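Local coordinates for protein probable chitinase A (Chromobacterium violaceum, PDB 4TX8) that probably hydrolyses the glycosidic bonds within chitin chains as a family 18 endochitinase that also carries a putative chitin-binding module, at residues Thr33-Gly38 / Val52-Tyr57; Ser122-Ser127 / Ser398-Arg403; Gly147-Thr152 / Gln197-Ser202; Ala255-Tyr260 / Tyr294-Leu299; Val266-Asn271 / Ile329-Ser334. All coordinates share one frame; numbering follows the deposited sequence.

Interaction 1 of 5, residues Thr33-Gly38 / Val52-Tyr57; sequences TAYKVG and VAHTAY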
# COMPACT_ATOMS: atom_id res chain seq x y z
N THR A 33 -31.47 -4.55 -18.86
CA THR A 33 -32.35 -4.00 -17.83
C THR A 33 -32.35 -2.47 -17.82
O THR A 33 -31.29 -1.84 -17.91
CB THR A 33 -31.96 -4.51 -16.43
OG1 THR A 33 -31.81 -5.94 -16.46
CG2 THR A 33 -33.01 -4.14 -15.40
N ALA A 34 -33.53 -1.89 -17.69
CA ALA A 34 -33.67 -0.44 -17.56
C ALA A 34 -33.62 -0.04 -16.09
O ALA A 34 -34.38 -0.55 -15.27
CB ALA A 34 -34.97 0.04 -18.19
N TYR A 35 -32.72 0.88 -15.76
CA TYR A 35 -32.56 1.34 -14.38
C TYR A 35 -32.94 2.81 -14.23
O TYR A 35 -32.72 3.61 -15.14
CB TYR A 35 -31.12 1.12 -13.90
CG TYR A 35 -30.72 -0.34 -13.87
CD1 TYR A 35 -31.24 -1.20 -12.92
CD2 TYR A 35 -29.81 -0.85 -14.79
CE1 TYR A 35 -30.88 -2.53 -12.88
CE2 TYR A 35 -29.45 -2.18 -14.77
CZ TYR A 35 -29.98 -3.02 -13.81
OH TYR A 35 -29.62 -4.35 -13.77
N LYS A 36 -33.51 3.15 -13.08
CA LYS A 36 -33.79 4.54 -12.75
C LYS A 36 -32.77 5.05 -11.74
O LYS A 36 -32.14 4.25 -11.04
CB LYS A 36 -35.20 4.70 -12.18
CG LYS A 36 -36.33 4.33 -13.12
CD LYS A 36 -37.66 4.67 -12.47
CE LYS A 36 -38.81 3.91 -13.10
NZ LYS A 36 -40.00 3.92 -12.20
N VAL A 37 -32.62 6.37 -11.66
CA VAL A 37 -31.76 6.97 -10.65
C VAL A 37 -32.20 6.52 -9.26
O VAL A 37 -33.39 6.59 -8.93
CB VAL A 37 -31.79 8.51 -10.73
CG1 VAL A 37 -30.97 9.12 -9.59
CG2 VAL A 37 -31.27 8.99 -12.07
N GLY A 38 -31.26 6.05 -8.46
CA GLY A 38 -31.57 5.60 -7.11
C GLY A 38 -31.77 4.10 -7.00
O GLY A 38 -31.82 3.56 -5.89
N VAL A 52 -27.63 7.43 -12.96
CA VAL A 52 -28.27 7.88 -14.18
C VAL A 52 -29.34 6.89 -14.62
O VAL A 52 -29.12 5.68 -14.59
CB VAL A 52 -27.24 8.05 -15.33
CG1 VAL A 52 -27.93 8.48 -16.61
CG2 VAL A 52 -26.15 9.04 -14.94
N ALA A 53 -30.51 7.40 -15.01
CA ALA A 53 -31.53 6.55 -15.60
C ALA A 53 -31.04 6.05 -16.96
O ALA A 53 -30.80 6.84 -17.86
CB ALA A 53 -32.85 7.30 -15.75
N HIS A 54 -30.90 4.74 -17.09
CA HIS A 54 -30.33 4.16 -18.29
C HIS A 54 -30.65 2.68 -18.41
O HIS A 54 -31.09 2.05 -17.45
CB HIS A 54 -28.81 4.33 -18.31
CG HIS A 54 -28.11 3.40 -17.37
ND1 HIS A 54 -28.20 3.52 -16.00
CD2 HIS A 54 -27.33 2.32 -17.60
CE1 HIS A 54 -27.49 2.56 -15.43
NE2 HIS A 54 -26.96 1.82 -16.38
N THR A 55 -30.38 2.13 -19.59
CA THR A 55 -30.46 0.70 -19.81
C THR A 55 -29.05 0.14 -19.97
O THR A 55 -28.22 0.74 -20.66
CB THR A 55 -31.30 0.37 -21.06
OG1 THR A 55 -32.68 0.65 -20.78
CG2 THR A 55 -31.16 -1.09 -21.44
N ALA A 56 -28.78 -0.98 -19.33
CA ALA A 56 -27.51 -1.67 -19.52
C ALA A 56 -27.58 -2.50 -20.79
O ALA A 56 -27.85 -3.70 -20.73
CB ALA A 56 -27.18 -2.54 -18.32
N TYR A 57 -27.37 -1.85 -21.93
CA TYR A 57 -27.55 -2.51 -23.23
C TYR A 57 -26.65 -3.73 -23.36
O TYR A 57 -25.51 -3.72 -22.91
CB TYR A 57 -27.28 -1.53 -24.37
CG TYR A 57 -28.18 -0.32 -24.36
CD1 TYR A 57 -29.53 -0.42 -24.66
CD2 TYR A 57 -27.68 0.94 -24.04
CE1 TYR A 57 -30.36 0.68 -24.64
CE2 TYR A 57 -28.50 2.05 -24.01
CZ TYR A 57 -29.84 1.92 -24.32
OH TYR A 57 -30.66 3.02 -24.30

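Interaction 2 of 5, residues Ser122-Ser127 / Ser398-Arg403; sequences SAFPLS and SINWDR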
# COMPACT_ATOMS: atom_id res chain seq x y z
N SER A 122 -14.32 8.95 -8.68
CA SER A 122 -13.84 10.09 -7.91
C SER A 122 -13.42 9.66 -6.51
O SER A 122 -13.70 8.53 -6.09
CB SER A 122 -14.93 11.16 -7.81
OG SER A 122 -15.93 10.76 -6.90
N ALA A 123 -12.73 10.55 -5.81
CA ALA A 123 -12.43 10.33 -4.40
C ALA A 123 -13.73 10.27 -3.61
O ALA A 123 -14.77 10.76 -4.05
CB ALA A 123 -11.52 11.43 -3.86
N PHE A 124 -13.67 9.65 -2.43
CA PHE A 124 -14.83 9.55 -1.56
C PHE A 124 -14.41 9.86 -0.13
O PHE A 124 -13.24 9.69 0.21
CB PHE A 124 -15.47 8.16 -1.68
CG PHE A 124 -14.63 7.05 -1.12
CD1 PHE A 124 -13.60 6.49 -1.87
CD2 PHE A 124 -14.87 6.55 0.15
CE1 PHE A 124 -12.83 5.46 -1.36
CE2 PHE A 124 -14.10 5.52 0.67
CZ PHE A 124 -13.08 4.98 -0.09
N PRO A 125 -15.35 10.34 0.70
CA PRO A 125 -15.03 10.73 2.09
C PRO A 125 -14.32 9.64 2.90
O PRO A 125 -14.69 8.47 2.85
CB PRO A 125 -16.41 11.02 2.68
CG PRO A 125 -17.20 11.52 1.50
CD PRO A 125 -16.73 10.69 0.34
N LEU A 126 -13.29 10.06 3.64
CA LEU A 126 -12.47 9.14 4.44
C LEU A 126 -13.30 8.39 5.48
O LEU A 126 -12.97 7.27 5.86
CB LEU A 126 -11.35 9.91 5.13
CG LEU A 126 -10.26 9.08 5.82
CD1 LEU A 126 -9.32 8.47 4.79
CD2 LEU A 126 -9.50 9.91 6.83
N SER A 127 -14.38 9.02 5.93
CA SER A 127 -15.28 8.40 6.91
C SER A 127 -15.90 7.10 6.41
O SER A 127 -16.31 6.26 7.21
CB SER A 127 -16.39 9.39 7.29
OG SER A 127 -17.12 9.79 6.14
N SER A 398 -5.82 -0.87 -4.44
CA SER A 398 -6.01 0.21 -3.49
C SER A 398 -7.36 0.08 -2.81
O SER A 398 -8.18 -0.74 -3.21
CB SER A 398 -5.93 1.57 -4.20
OG SER A 398 -6.99 1.69 -5.13
N ILE A 399 -7.60 0.91 -1.80
CA ILE A 399 -8.90 0.99 -1.15
C ILE A 399 -9.99 1.36 -2.16
O ILE A 399 -11.07 0.76 -2.18
CB ILE A 399 -8.88 2.01 0.01
CG1 ILE A 399 -7.91 1.53 1.10
CG2 ILE A 399 -10.28 2.23 0.57
CD1 ILE A 399 -7.91 2.39 2.35
N ASN A 400 -9.70 2.34 -3.01
CA ASN A 400 -10.67 2.80 -4.01
C ASN A 400 -11.00 1.75 -5.06
O ASN A 400 -12.16 1.57 -5.41
CB ASN A 400 -10.17 4.07 -4.68
CG ASN A 400 -10.18 5.26 -3.76
OD1 ASN A 400 -9.55 5.25 -2.70
ND2 ASN A 400 -10.91 6.31 -4.14
N TRP A 401 -9.98 1.07 -5.58
CA TRP A 401 -10.23 0.03 -6.57
C TRP A 401 -10.99 -1.13 -5.93
O TRP A 401 -11.87 -1.72 -6.55
CB TRP A 401 -8.94 -0.46 -7.21
CG TRP A 401 -8.53 0.39 -8.37
CD1 TRP A 401 -7.41 1.17 -8.46
CD2 TRP A 401 -9.25 0.58 -9.59
NE1 TRP A 401 -7.38 1.82 -9.68
CE2 TRP A 401 -8.50 1.47 -10.39
CE3 TRP A 401 -10.45 0.07 -10.10
CZ2 TRP A 401 -8.92 1.87 -11.66
CZ3 TRP A 401 -10.87 0.47 -11.36
CH2 TRP A 401 -10.10 1.36 -12.12
N ASP A 402 -10.65 -1.44 -4.68
CA ASP A 402 -11.36 -2.50 -3.96
C ASP A 402 -12.83 -2.14 -3.77
O ASP A 402 -13.71 -2.98 -3.94
CB ASP A 402 -10.70 -2.77 -2.61
CG ASP A 402 -11.53 -3.69 -1.74
OD1 ASP A 402 -11.55 -4.91 -2.01
OD2 ASP A 402 -12.18 -3.19 -0.79
N ARG A 403 -13.08 -0.88 -3.41
CA ARG A 403 -14.43 -0.37 -3.23
C ARG A 403 -15.23 -0.42 -4.53
O ARG A 403 -16.37 -0.88 -4.56
CB ARG A 403 -14.39 1.06 -2.69
CG ARG A 403 -15.73 1.77 -2.58
CD ARG A 403 -15.52 3.17 -2.00
NE ARG A 403 -16.73 3.99 -1.99
CZ ARG A 403 -17.04 4.87 -2.94
NH1 ARG A 403 -16.25 5.04 -3.98
NH2 ARG A 403 -18.16 5.58 -2.83
O HOH W 1 -12.82 5.98 -6.49
O HOH W 2 -15.85 6.18 -6.89
O HOH W 3 -16.19 7.68 -5.24
O HOH W 4 -10.89 8.44 -2.00

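Interaction 3 of 5, residues Gly147-Thr152 / Gln197-Ser202; sequences GNVSFT and QNFVNS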
# COMPACT_ATOMS: atom_id res chain seq x y z
N GLY A 147 12.71 20.27 -1.87
CA GLY A 147 12.64 19.57 -0.61
C GLY A 147 11.28 19.76 0.02
O GLY A 147 10.80 18.90 0.75
N ASN A 148 10.64 20.89 -0.29
CA ASN A 148 9.30 21.19 0.22
C ASN A 148 8.24 20.17 -0.21
O ASN A 148 8.23 19.72 -1.36
CB ASN A 148 8.86 22.58 -0.24
CG ASN A 148 9.45 23.69 0.62
OD1 ASN A 148 10.58 24.13 0.39
ND2 ASN A 148 8.69 24.14 1.61
N VAL A 149 7.36 19.84 0.72
CA VAL A 149 6.22 18.97 0.46
C VAL A 149 4.94 19.71 0.83
O VAL A 149 4.90 20.44 1.81
CB VAL A 149 6.32 17.65 1.27
CG1 VAL A 149 5.06 16.81 1.09
CG2 VAL A 149 7.55 16.86 0.86
N SER A 150 3.89 19.53 0.03
CA SER A 150 2.59 20.09 0.36
C SER A 150 1.50 19.04 0.29
O SER A 150 1.70 17.95 -0.25
CB SER A 150 2.26 21.26 -0.57
OG SER A 150 2.19 20.82 -1.91
N PHE A 151 0.34 19.36 0.86
CA PHE A 151 -0.83 18.49 0.77
C PHE A 151 -2.09 19.31 0.52
O PHE A 151 -2.34 20.30 1.21
CB PHE A 151 -1.00 17.66 2.05
CG PHE A 151 -2.25 16.84 2.06
CD1 PHE A 151 -2.35 15.69 1.29
CD2 PHE A 151 -3.34 17.22 2.83
CE1 PHE A 151 -3.51 14.93 1.29
CE2 PHE A 151 -4.50 16.47 2.84
CZ PHE A 151 -4.58 15.32 2.07
N THR A 152 -2.88 18.88 -0.45
CA THR A 152 -4.15 19.53 -0.75
C THR A 152 -5.24 18.48 -0.93
O THR A 152 -5.12 17.58 -1.75
CB THR A 152 -4.06 20.40 -2.00
OG1 THR A 152 -2.91 21.24 -1.92
CG2 THR A 152 -5.31 21.27 -2.13
N GLN A 197 16.03 20.11 5.18
CA GLN A 197 15.33 20.94 6.16
C GLN A 197 13.93 21.33 5.68
O GLN A 197 12.98 21.32 6.46
CB GLN A 197 16.14 22.19 6.48
CG GLN A 197 17.40 21.90 7.28
CD GLN A 197 17.12 21.08 8.53
OE1 GLN A 197 17.61 19.97 8.69
NE2 GLN A 197 16.31 21.64 9.42
N ASN A 198 13.79 21.65 4.39
CA ASN A 198 12.48 21.97 3.83
C ASN A 198 11.55 20.76 3.88
O ASN A 198 10.36 20.89 4.18
CB ASN A 198 12.62 22.46 2.38
CG ASN A 198 13.23 23.84 2.29
OD1 ASN A 198 13.23 24.60 3.25
ND2 ASN A 198 13.74 24.18 1.11
N PHE A 199 12.12 19.59 3.60
CA PHE A 199 11.40 18.32 3.70
C PHE A 199 10.87 18.12 5.10
O PHE A 199 9.67 17.91 5.30
CB PHE A 199 12.34 17.17 3.30
CG PHE A 199 11.70 15.80 3.35
CD1 PHE A 199 11.72 15.06 4.52
CD2 PHE A 199 11.14 15.25 2.21
CE1 PHE A 199 11.15 13.79 4.56
CE2 PHE A 199 10.58 13.98 2.25
CZ PHE A 199 10.59 13.25 3.43
N VAL A 200 11.77 18.20 6.08
CA VAL A 200 11.42 17.98 7.47
C VAL A 200 10.38 18.97 7.97
O VAL A 200 9.34 18.58 8.50
CB VAL A 200 12.68 18.07 8.36
CG1 VAL A 200 12.29 18.15 9.83
CG2 VAL A 200 13.59 16.87 8.11
N ASN A 201 10.64 20.26 7.77
CA ASN A 201 9.76 21.31 8.27
C ASN A 201 8.37 21.28 7.63
O ASN A 201 7.37 21.37 8.34
CB ASN A 201 10.39 22.69 8.05
CG ASN A 201 11.63 22.90 8.90
OD1 ASN A 201 11.83 22.23 9.92
ND2 ASN A 201 12.48 23.84 8.49
N SER A 202 8.29 21.15 6.31
CA SER A 202 7.00 21.20 5.64
C SER A 202 6.13 19.99 6.00
O SER A 202 4.93 20.13 6.22
CB SER A 202 7.17 21.31 4.12
OG SER A 202 7.77 20.16 3.57

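Interaction 4 of 5, residues Ala255-Tyr260 / Tyr294-Leu299; sequences APEHPY and YNNGGL. With CA (calcium ion), chain D.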
# COMPACT_ATOMS: atom_id res chain seq x y z
N ALA A 255 7.00 1.37 0.72
CA ALA A 255 6.43 0.51 -0.31
C ALA A 255 7.26 0.49 -1.58
O ALA A 255 6.77 0.83 -2.65
CB ALA A 255 5.00 0.95 -0.62
N PRO A 256 8.53 0.06 -1.48
CA PRO A 256 9.35 0.04 -2.70
C PRO A 256 9.06 -1.19 -3.56
O PRO A 256 8.64 -2.23 -3.04
CB PRO A 256 10.78 0.01 -2.16
CG PRO A 256 10.66 -0.67 -0.85
CD PRO A 256 9.28 -0.42 -0.31
N GLU A 257 9.28 -1.07 -4.86
CA GLU A 257 9.15 -2.19 -5.78
C GLU A 257 10.31 -3.15 -5.55
O GLU A 257 11.41 -2.72 -5.20
CB GLU A 257 9.12 -1.68 -7.22
CG GLU A 257 8.05 -0.62 -7.44
CD GLU A 257 8.09 0.01 -8.81
OE1 GLU A 257 8.26 -0.72 -9.81
OE2 GLU A 257 7.97 1.25 -8.89
N HIS A 258 10.09 -4.44 -5.76
CA HIS A 258 11.07 -5.43 -5.32
C HIS A 258 12.47 -5.34 -5.98
O HIS A 258 13.45 -5.75 -5.36
CB HIS A 258 10.51 -6.86 -5.44
CG HIS A 258 10.35 -7.37 -6.84
ND1 HIS A 258 11.43 -7.68 -7.65
CD2 HIS A 258 9.25 -7.70 -7.55
CE1 HIS A 258 10.99 -8.14 -8.81
NE2 HIS A 258 9.67 -8.16 -8.77
N PRO A 259 12.58 -4.79 -7.21
CA PRO A 259 13.97 -4.61 -7.68
C PRO A 259 14.81 -3.70 -6.77
O PRO A 259 16.03 -3.89 -6.70
CB PRO A 259 13.79 -3.96 -9.06
CG PRO A 259 12.47 -4.46 -9.53
CD PRO A 259 11.61 -4.52 -8.30
N TYR A 260 14.18 -2.75 -6.10
CA TYR A 260 14.89 -1.83 -5.21
C TYR A 260 15.34 -2.49 -3.91
O TYR A 260 16.18 -1.96 -3.19
CB TYR A 260 14.03 -0.61 -4.88
CG TYR A 260 13.76 0.32 -6.04
CD1 TYR A 260 12.77 0.03 -6.97
CD2 TYR A 260 14.50 1.48 -6.20
CE1 TYR A 260 12.52 0.88 -8.04
CE2 TYR A 260 14.25 2.34 -7.26
CZ TYR A 260 13.27 2.04 -8.17
OH TYR A 260 13.03 2.89 -9.22
N TYR A 294 4.39 -6.43 -7.67
CA TYR A 294 3.69 -6.34 -8.95
C TYR A 294 4.40 -5.39 -9.91
O TYR A 294 5.24 -4.59 -9.50
CB TYR A 294 2.23 -5.90 -8.76
CG TYR A 294 1.99 -4.77 -7.77
CD1 TYR A 294 1.90 -5.02 -6.41
CD2 TYR A 294 1.82 -3.45 -8.21
CE1 TYR A 294 1.66 -4.00 -5.50
CE2 TYR A 294 1.59 -2.42 -7.31
CZ TYR A 294 1.51 -2.71 -5.96
OH TYR A 294 1.28 -1.70 -5.05
N ASN A 295 4.04 -5.52 -11.19
CA ASN A 295 4.58 -4.69 -12.27
C ASN A 295 6.08 -4.89 -12.53
O ASN A 295 6.66 -4.13 -13.29
CB ASN A 295 4.33 -3.20 -11.98
CG ASN A 295 2.88 -2.81 -12.14
OD1 ASN A 295 2.08 -3.54 -12.72
ND2 ASN A 295 2.53 -1.63 -11.64
N ASN A 296 6.70 -5.88 -11.91
CA ASN A 296 8.14 -6.05 -12.10
C ASN A 296 8.58 -7.49 -12.35
O ASN A 296 9.74 -7.85 -12.13
CB ASN A 296 8.90 -5.48 -10.91
CG ASN A 296 8.88 -3.96 -10.89
OD1 ASN A 296 9.68 -3.31 -11.56
ND2 ASN A 296 7.96 -3.39 -10.12
N GLY A 297 7.66 -8.32 -12.84
CA GLY A 297 7.97 -9.69 -13.18
C GLY A 297 8.31 -10.52 -11.95
O GLY A 297 8.00 -10.13 -10.82
N GLY A 298 8.95 -11.67 -12.19
CA GLY A 298 9.25 -12.62 -11.13
C GLY A 298 10.35 -12.18 -10.20
O GLY A 298 10.94 -11.12 -10.36
N LEU A 299 10.65 -13.03 -9.22
CA LEU A 299 11.59 -12.69 -8.17
C LEU A 299 12.60 -13.81 -7.92
O LEU A 299 12.22 -14.96 -7.69
CB LEU A 299 10.84 -12.39 -6.88
CG LEU A 299 11.68 -12.04 -5.65
CD1 LEU A 299 12.42 -10.73 -5.86
CD2 LEU A 299 10.80 -11.97 -4.41
CA CA D . 7.02 2.25 -4.58
O HOH W 5 6.37 2.78 -6.99

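Interaction 5 of 5, residues Val266-Asn271 / Ile329-Ser334; sequences VAYGGN and IANGAS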
# COMPACT_ATOMS: atom_id res chain seq x y z
N VAL A 266 20.69 -10.15 -6.34
CA VAL A 266 21.08 -10.63 -7.66
C VAL A 266 21.86 -9.57 -8.44
O VAL A 266 22.69 -9.90 -9.30
CB VAL A 266 19.81 -11.07 -8.43
CG1 VAL A 266 19.61 -10.28 -9.72
CG2 VAL A 266 19.84 -12.57 -8.68
N ALA A 267 21.62 -8.30 -8.13
CA ALA A 267 22.32 -7.19 -8.77
C ALA A 267 22.35 -5.96 -7.85
O ALA A 267 21.36 -5.65 -7.20
CB ALA A 267 21.66 -6.83 -10.10
N TYR A 268 23.49 -5.29 -7.80
CA TYR A 268 23.62 -4.08 -6.99
C TYR A 268 24.19 -2.93 -7.81
O TYR A 268 25.39 -2.86 -8.05
CB TYR A 268 24.50 -4.34 -5.76
CG TYR A 268 24.35 -3.28 -4.68
CD1 TYR A 268 23.18 -3.17 -3.95
CD2 TYR A 268 25.39 -2.40 -4.39
CE1 TYR A 268 23.03 -2.21 -2.96
CE2 TYR A 268 25.25 -1.43 -3.40
CZ TYR A 268 24.07 -1.34 -2.69
OH TYR A 268 23.92 -0.39 -1.71
N GLY A 269 23.30 -2.04 -8.25
CA GLY A 269 23.67 -0.94 -9.12
C GLY A 269 22.41 -0.34 -9.73
O GLY A 269 21.42 -1.03 -9.91
N GLY A 270 22.46 0.95 -10.04
CA GLY A 270 21.26 1.64 -10.50
C GLY A 270 20.19 1.54 -9.43
O GLY A 270 20.48 1.70 -8.24
N ASN A 271 18.96 1.26 -9.83
CA ASN A 271 17.87 1.10 -8.88
C ASN A 271 17.93 -0.20 -8.09
O ASN A 271 17.33 -0.32 -7.02
CB ASN A 271 16.52 1.16 -9.61
CG ASN A 271 16.32 2.47 -10.34
OD1 ASN A 271 16.51 3.54 -9.78
ND2 ASN A 271 15.95 2.38 -11.61
N ILE A 329 24.15 -9.46 -0.45
CA ILE A 329 24.00 -8.45 -1.48
C ILE A 329 25.09 -8.64 -2.52
O ILE A 329 26.25 -8.83 -2.17
CB ILE A 329 24.05 -7.03 -0.89
CG1 ILE A 329 22.92 -6.83 0.12
CG2 ILE A 329 23.98 -5.97 -1.98
CD1 ILE A 329 23.00 -5.53 0.89
N ALA A 330 24.73 -8.59 -3.80
CA ALA A 330 25.73 -8.70 -4.88
C ALA A 330 26.61 -7.45 -4.92
O ALA A 330 26.77 -6.81 -5.96
CB ALA A 330 25.04 -8.92 -6.21
N ASN A 331 27.19 -7.11 -3.77
CA ASN A 331 27.91 -5.87 -3.54
C ASN A 331 29.19 -5.72 -4.36
O ASN A 331 29.53 -4.62 -4.80
CB ASN A 331 28.26 -5.76 -2.06
CG ASN A 331 28.18 -4.34 -1.54
OD1 ASN A 331 27.79 -4.11 -0.40
ND2 ASN A 331 28.54 -3.38 -2.39
N GLY A 332 29.88 -6.83 -4.55
CA GLY A 332 31.24 -6.82 -5.05
C GLY A 332 32.15 -6.99 -3.85
O GLY A 332 33.22 -7.60 -3.93
N ALA A 333 31.70 -6.45 -2.72
CA ALA A 333 32.31 -6.73 -1.43
C ALA A 333 31.71 -8.02 -0.87
O ALA A 333 31.49 -8.98 -1.61
CB ALA A 333 32.10 -5.57 -0.48
N SER A 334 31.44 -8.04 0.43
CA SER A 334 30.75 -9.17 1.03
C SER A 334 29.54 -8.69 1.82
O SER A 334 29.25 -9.20 2.90
CB SER A 334 31.69 -9.97 1.93
O HOH W 6 25.88 -6.30 -8.97

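Interaction 1 of 5, residues Thr33-Gly38 / Val52-Tyr57
Tyr35 and His54 stand beside each other on one face of the small two-stranded antiparallel sheet of the family 5/12 carbohydrate-binding module, where the two residues form a hydrogen-bonded pair. Their side chains cross obliquely rather than stack: the ring planes are inclined at 42°, and the closest approach brings His54 CE1 to 4.2 Å from both CB and CD2 of Tyr35. His54 reaches this place because its CG sits between the backbone N and the carbonyl carbon (chi1 75°). The imidazole then turns back on its own segment, and ND1 donates to Val52 O at 2.7 Å with the acceptor close to the ring plane, a bond that fixes the rotation of the ring. The phenol is steadied differently. Thr33 CG2 lies 3.5 Å above one face of the Tyr35 ring, toward its rim, Ala56 CB meets the ring edge, and the hydroxyl is hydrogen-bonded to Ala30 N. Trp71 presents an edge-to-face partner to Tyr35 and also meets His54, while Trp29 packs against Tyr35, so this face belongs to the aromatic core of a very small domain. On the opposite face Ala34 CB rests 3.5 Å from Thr55 OG1. Beneath the rings the ladder is regular: Tyr35 N donates to His54 O at 2.6 Å, His54 N returns a bond to Tyr35 O at 2.9 Å, and Ala56 N reaches Thr33 O. Beyond the paired residues, Val37 CG2 approaches Ala53 N to 3.4 Å.

Interaction 2 of 5, residues Ser122-Ser127 / Ser398-Arg403
A cation-pi stack between Arg403 and Phe124 joins the segments that follow the first and last strands of the TIM barrel, where the barrel closes: Phe124 lies in the loop after strand 108-114, and Arg403 in helix 399-404, directly after strand 393-397, which pairs with 108-114. The guanidinium lies nearly flat on the phenyl ring, the planes 11° apart and the centres separated by 4.1 Å. Because the arginine chain is extended, with CG anti to the backbone N (chi1 174°), its aliphatic part shares the same face; Arg403 CD sits 3.6 Å from the Phe124 ring centroid as a CH-pi contact. The ring edge is met by the amide of Asn400 and, 4.0 Å from Phe124 CZ, by Ile399 CG2. Trp113 adds an edge-to-face partner for Phe124. No direct hydrogen bond crosses between the segments. Instead, Ser122 O receives a proton from a water at 2.7 Å that accepts from Asn400 ND2, and is linked to Arg403 NH1 through a further water modelled at two sites too close together to be filled at once, while Asn400 OD1 is held by His114 N. Another water accepts from Asn400 ND2 at 3.0 Å and from Phe124 N at 3.1 Å.

Interaction 3 of 5, residues Gly147-Thr152 / Gln197-Ser202
The Phe199 ring receives Gly147 O at its edge, near the ring plane, while Val149 CG2 approaches obliquely, 4.2 Å from Phe199 CD2; the valine and phenylalanine side chains run side by side in the same direction. Two side-chain amides also meet. Those of Asn148 and Asn198 are inclined to each other, with planes 39° apart, and although Asn148 OD1 comes within 3.2 Å of Asn198 ND2, the angle is too poor for a hydrogen bond. Asn198 ND2 is instead bonded to Asn146 O, just before Gly147. Within the TIM barrel, strand 149-150 turns back antiparallel on barrel strand 135-143, and the contact lays this short return strand and the turn before it against helix 193-210, which follows the next barrel strand, 176-182. Val149 also packs on Leu203 and Ile206 of that helix, whereas Phe199 reaches across to Ala238 of helix 230-246. The one direct hydrogen bond runs from Val149 N to Ser202 OG, 2.9 Å long. Ser202 OG lies between its backbone N and carbonyl carbon (chi1 65°), from where it also donates to Asn198 O at 2.8 Å. That carbonyl accepts Ser202 N as well, the two donors coming from opposite faces of its plane. The bare backbone of Gly147 lies close to the helix, with Phe199 CA 3.1 Å from Gly147 O as a CA-H...O contact.

Interaction 4 of 5, residues Ala255-Tyr260 / Tyr294-Leu299
The first torsions set His258 CG between its backbone N and carbonyl carbon (chi1 71°) and Asn296 CG anti to its carbonyl carbon (chi1 -73°), and the two side chains slide past each other in opposite directions, leaving His258 NE2 3.5 Å from Asn296 CB. Both lie in loops of the TIM barrel that follow neighbouring parallel strands, 251-254 and 288-292, beside the calcium site. His258 NE2 donates to Gly297 O at 3.3 Å, from above the carbonyl plane, while Leu299 CD1 lies 3.7 Å from His258 ND1. Glu257, extended beyond CG, crosses Asn296 at about a right angle. Its OE1 uses the anti lone pair to accept from Asn296 ND2 at 2.7 Å, and ND2 also donates to Tyr294 O, so the amide is gripped from both loops. Pro259 packs its CG against Asn296 OD1. The metal ties this loop to the DxxDxDxE motif characteristic of the family: Asp218 and Glu220 bind the calcium ion together with Ala255, and Glu257 N donates to Glu220 OE2. Ala255 O coordinates the calcium at 2.4 Å, and a water 2.5 Å from the ion takes another position, 2.9 Å from Glu257 OE2.

Interaction 5 of 5, residues Val266-Asn271 / Ile329-Ser334
Tyr268 meets Ile329 through the shortest apolar approach of this contact, with Ile329 CG2 lying 3.5 Å from Tyr268 CD1. The methyl group comes at the ring obliquely. Tyr268 CG is anti to the backbone N (chi1 -163°), and CG itself is 3.8 Å from Ile329 CG2; Tyr268 CB, nearer the backbone, touches Ala330 O at 3.4 Å. Ala330 CB also touches the backbone between Val266 and Ala267, 3.9 Å from Val266 C. The Asn331 amide lies beside the phenol, but it is poorly ordered and adds little certainty. One water links the backbones: it accepts from Tyr268 N at 2.8 Å and donates to Ala330 O at 3.2 Å. In the second shell, Tyr268 rests on Val227 and on Pro277 of helix 276-281, while Ile329 packs on Leu276 of the same helix, so that both partners share one support. Backbone bonds set the loops themselves: Ala330 pairs with Gly264, Ile329 with Gly335, and Gly270 with Val227. The contact thus joins two surface segments of the TIM-barrel domain, one in the loop between strand 251-254 and helix 276-281, the other between strands 326-328 and 336-338. Apolar touches with a single water bridge, and no direct hydrogen bond between the segments, imply an association set by shape rather than by directional bonding.

Interaction 1 stands apart in the carbohydrate-binding module, its centre about 24 Å from that of interaction 2, and it is the one contact built on a strand ladder. The other four belong to the TIM barrel. Interaction 2 is the buried one, combining a cationic stack with water; interactions 3 and 4 are partly buried and depend on a few side-chain hydrogen bonds, interaction 4 beside calcium. Interactions 1 and 5 lie at the surface on opposite sides of the chain's centre. Interactions 4 and 5 both draw on the loop between strand 251-254 and helix 276-281, and they touch where Tyr260 CD2 packs 3.5 Å from Asn271 O.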